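Local coordinates for protein retinol dehydratase (Spodoptera frugiperda, PDB 1FMJ) that binds retinol and adenosine-3',5'-diphosphate on a sulfotransferase fold and dehydrates retinol, probably through a sulfated intermediate, at residues T77-L82 with H281-F287. Residues are numbered along the deposited sequence; the frame is centred on the assembly and turned at random.
Sequences TMTQEL and HLNFEKF. With A3P (adenosine-3'-5'-diphosphate), chain G.
Residues 77-82 are a continuous piece of helix 76-87, which follows strand 66-70 of the parallel sheet. Opposite them, the chain leaves helix 272-281 at Leu282 (phi/psi -97/13), extends at Asn283 (-56/134) and re-enters a helix at Phe284; the closest CA atoms are those of Met78 and Leu282, 7.0 Å apart. Thr77 opens 77-82 beside the 5'-phosphate of the nucleotide: its N and OG1 both donate to A3P O4P, at 2.8 and 2.6 Å, while Thr77 CG2 meets the ring edge of Phe287 at CE2 (3.8 Å). Met78, with chi1 m and chi2 t, lays its side chain along the adenine, Met78 CG lying 3.4 Å from A3P C5; its CB is 4.2 Å from Leu282 CD1, and its CA 4.1 Å from Phe287 CZ. One turn on, Glu81 (chi1 t, chi2 p) points its CA-to-CB bond toward 281-287 and accepts a hydrogen bond from His281, NE2 to OE1 2.8 Å, while OE2 forms a salt bridge with Arg102. Glu81 CG also packs on Phe287 CE1 (3.8 Å) and Leu282 CD2 (4.0 Å). Leu82 (m, t) completes the apolar contact, its CD2 3.2 Å from Leu282 CD1. Within 281-287, Asn283 OD1 N-caps the new helix through weak bonds from the N atoms of Glu285 and Lys286. Along the adenine's N6/N7 edge, Leu282 O accepts from A3P N6 at 2.8 Å and Phe287 CD2 lies 3.2 Å from A3P N7. Phosphate held at the start of the helix after a strand, with adenine lodged between Met78 and Phe284, characterises the nucleotide site of the P-loop-like sulfotransferase fold.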
loop_
_atom_site.group_PDB
_atom_site.type_symbol
_atom_site.label_atom_id
_atom_site.label_comp_id
_atom_site.label_asym_id
_atom_site.label_seq_id
_atom_site.Cartn_x
_atom_site.Cartn_y
_atom_site.Cartn_z
ATOM N N THR A 77 -2.629 4.919 4.881
ATOM C CA THR A 77 -2.244 5.426 6.201
ATOM C C THR A 77 -3.369 6.172 6.904
ATOM O O THR A 77 -3.636 5.923 8.078
ATOM C CB THR A 77 -1.013 6.342 6.114
ATOM O OG1 THR A 77 -0.030 5.736 5.267
ATOM C CG2 THR A 77 -0.408 6.541 7.501
ATOM N N MET A 78 -4.022 7.087 6.188
ATOM C CA MET A 78 -5.137 7.859 6.731
ATOM C C MET A 78 -6.191 6.907 7.249
ATOM O O MET A 78 -6.638 7.000 8.392
ATOM C CB MET A 78 -5.805 8.696 5.645
ATOM C CG MET A 78 -4.911 9.668 4.948
ATOM S SD MET A 78 -5.787 10.370 3.578
ATOM C CE MET A 78 -6.954 11.433 4.449
ATOM N N THR A 79 -6.599 6.003 6.365
ATOM C CA THR A 79 -7.620 5.014 6.671
ATOM C C THR A 79 -7.234 4.187 7.890
ATOM O O THR A 79 -8.066 3.931 8.759
ATOM C CB THR A 79 -7.840 4.068 5.476
ATOM O OG1 THR A 79 -8.116 4.841 4.305
ATOM C CG2 THR A 79 -9.015 3.127 5.743
ATOM N N GLN A 80 -5.975 3.765 7.957
ATOM C CA GLN A 80 -5.528 2.970 9.101
ATOM C C GLN A 80 -5.740 3.721 10.407
ATOM O O GLN A 80 -6.173 3.145 11.396
ATOM C CB GLN A 80 -4.049 2.621 8.981
ATOM C CG GLN A 80 -3.759 1.526 7.989
ATOM C CD GLN A 80 -2.290 1.251 7.866
ATOM O OE1 GLN A 80 -1.666 0.745 8.794
ATOM N NE2 GLN A 80 -1.722 1.588 6.718
ATOM N N GLU A 81 -5.424 5.008 10.402
ATOM C CA GLU A 81 -5.563 5.825 11.599
ATOM C C GLU A 81 -7.021 5.992 11.974
ATOM O O GLU A 81 -7.390 5.820 13.140
ATOM C CB GLU A 81 -4.916 7.193 11.389
ATOM C CG GLU A 81 -4.898 8.072 12.639
ATOM C CD GLU A 81 -3.914 7.602 13.705
ATOM O OE1 GLU A 81 -3.775 8.308 14.725
ATOM O OE2 GLU A 81 -3.278 6.541 13.529
ATOM N N LEU A 82 -7.850 6.331 10.986
ATOM C CA LEU A 82 -9.277 6.506 11.226
ATOM C C LEU A 82 -9.863 5.223 11.801
ATOM O O LEU A 82 -10.521 5.237 12.843
ATOM C CB LEU A 82 -10.004 6.844 9.921
ATOM C CG LEU A 82 -9.707 8.198 9.287
ATOM C CD1 LEU A 82 -10.433 8.307 7.940
ATOM C CD2 LEU A 82 -10.145 9.303 10.229
ATOM N N HIS A 281 -7.787 15.739 13.385
ATOM C CA HIS A 281 -6.643 14.876 13.671
ATOM C C HIS A 281 -5.955 14.444 12.383
ATOM O O HIS A 281 -4.765 14.149 12.379
ATOM C CB HIS A 281 -7.091 13.632 14.441
ATOM C CG HIS A 281 -5.983 12.663 14.726
ATOM N ND1 HIS A 281 -4.964 12.934 15.612
ATOM C CD2 HIS A 281 -5.727 11.432 14.223
ATOM C CE1 HIS A 281 -4.127 11.913 15.643
ATOM N NE2 HIS A 281 -4.567 10.988 14.810
ATOM N N LEU A 282 -6.706 14.401 11.287
ATOM C CA LEU A 282 -6.132 13.984 10.020
ATOM C C LEU A 282 -5.720 15.149 9.146
ATOM O O LEU A 282 -5.471 14.967 7.955
ATOM C CB LEU A 282 -7.112 13.109 9.234
ATOM C CG LEU A 282 -7.566 11.750 9.768
ATOM C CD1 LEU A 282 -7.884 10.876 8.559
ATOM C CD2 LEU A 282 -6.497 11.085 10.615
ATOM N N ASN A 283 -5.671 16.351 9.718
ATOM C CA ASN A 283 -5.258 17.521 8.950
ATOM C C ASN A 283 -3.885 17.183 8.382
ATOM O O ASN A 283 -3.025 16.691 9.107
ATOM C CB ASN A 283 -5.172 18.743 9.863
ATOM C CG ASN A 283 -4.617 19.959 9.153
ATOM O OD1 ASN A 283 -3.407 20.075 8.940
ATOM N ND2 ASN A 283 -5.503 20.871 8.772
ATOM N N PHE A 284 -3.666 17.456 7.101
ATOM C CA PHE A 284 -2.394 17.094 6.486
ATOM C C PHE A 284 -1.135 17.520 7.208
ATOM O O PHE A 284 -0.230 16.707 7.393
ATOM C CB PHE A 284 -2.295 17.585 5.043
ATOM C CG PHE A 284 -1.090 17.045 4.323
ATOM C CD1 PHE A 284 -1.013 15.692 3.994
ATOM C CD2 PHE A 284 -0.016 17.875 4.009
ATOM C CE1 PHE A 284 0.114 15.173 3.364
ATOM C CE2 PHE A 284 1.115 17.364 3.379
ATOM C CZ PHE A 284 1.179 16.009 3.056
ATOM N N GLU A 285 -1.051 18.786 7.601
ATOM C CA GLU A 285 0.146 19.247 8.289
ATOM C C GLU A 285 0.322 18.569 9.637
ATOM O O GLU A 285 1.427 18.158 9.974
ATOM C CB GLU A 285 0.132 20.772 8.436
ATOM C CG GLU A 285 0.365 21.481 7.111
ATOM C CD GLU A 285 1.744 21.188 6.535
ATOM O OE1 GLU A 285 1.868 21.061 5.292
ATOM O OE2 GLU A 285 2.708 21.093 7.329
ATOM N N LYS A 286 -0.757 18.434 10.402
ATOM C CA LYS A 286 -0.655 17.770 11.699
ATOM C C LYS A 286 -0.246 16.316 11.464
ATOM O O LYS A 286 0.745 15.834 12.011
ATOM C CB LYS A 286 -1.991 17.809 12.447
ATOM C CG LYS A 286 -1.894 17.263 13.872
ATOM C CD LYS A 286 -3.245 17.208 14.587
ATOM C CE LYS A 286 -3.076 16.676 16.019
ATOM N NZ LYS A 286 -4.367 16.350 16.707
ATOM N N PHE A 287 -1.012 15.625 10.628
ATOM C CA PHE A 287 -0.734 14.226 10.320
ATOM C C PHE A 287 0.710 14.056 9.828
ATOM O O PHE A 287 1.436 13.160 10.266
ATOM C CB PHE A 287 -1.714 13.734 9.251
ATOM C CG PHE A 287 -1.937 12.248 9.265
ATOM C CD1 PHE A 287 -2.627 11.645 10.310
ATOM C CD2 PHE A 287 -1.469 11.453 8.228
ATOM C CE1 PHE A 287 -2.845 10.271 10.320
ATOM C CE2 PHE A 287 -1.683 10.081 8.232
ATOM C CZ PHE A 287 -2.369 9.489 9.275
HETATM P P1 A3P G . 0.945 12.002 -2.019
HETATM O O1P A3P G . 2.202 11.333 -2.394
HETATM O O2P A3P G . 1.189 13.148 -1.119
HETATM O O3P A3P G . 0.225 12.456 -3.219
HETATM P P2 A3P G . -0.633 5.407 1.378
HETATM O O4P A3P G . -0.844 5.646 2.815
HETATM O O5P A3P G . -1.599 4.410 0.867
HETATM O O6P A3P G . 0.770 4.961 1.141
HETATM O "O5'" A3P G . -0.868 6.758 0.596
HETATM C "C5'" A3P G . -0.077 7.910 0.839
HETATM C "C4'" A3P G . -0.683 9.145 0.166
HETATM O "O4'" A3P G . -1.671 9.708 1.075
HETATM C "C3'" A3P G . 0.345 10.256 -0.055
HETATM O "O3'" A3P G . 0.005 10.959 -1.273
HETATM C "C2'" A3P G . 0.222 11.035 1.239
HETATM O "O2'" A3P G . 0.849 12.311 1.316
HETATM C "C1'" A3P G . -1.289 11.048 1.405
HETATM N N9 A3P G . -1.706 11.372 2.776
HETATM C C8 A3P G . -1.255 10.855 3.980
HETATM N N7 A3P G . -1.831 11.351 5.043
HETATM C C5 A3P G . -2.735 12.267 4.522
HETATM C C6 A3P G . -3.689 13.162 5.121
HETATM N N6 A3P G . -3.875 13.257 6.442
HETATM N N1 A3P G . -4.459 13.964 4.281
HETATM C C2 A3P G . -4.301 13.896 2.920
HETATM N N3 A3P G . -3.430 13.091 2.236
HETATM C C4 A3P G . -2.674 12.299 3.104
#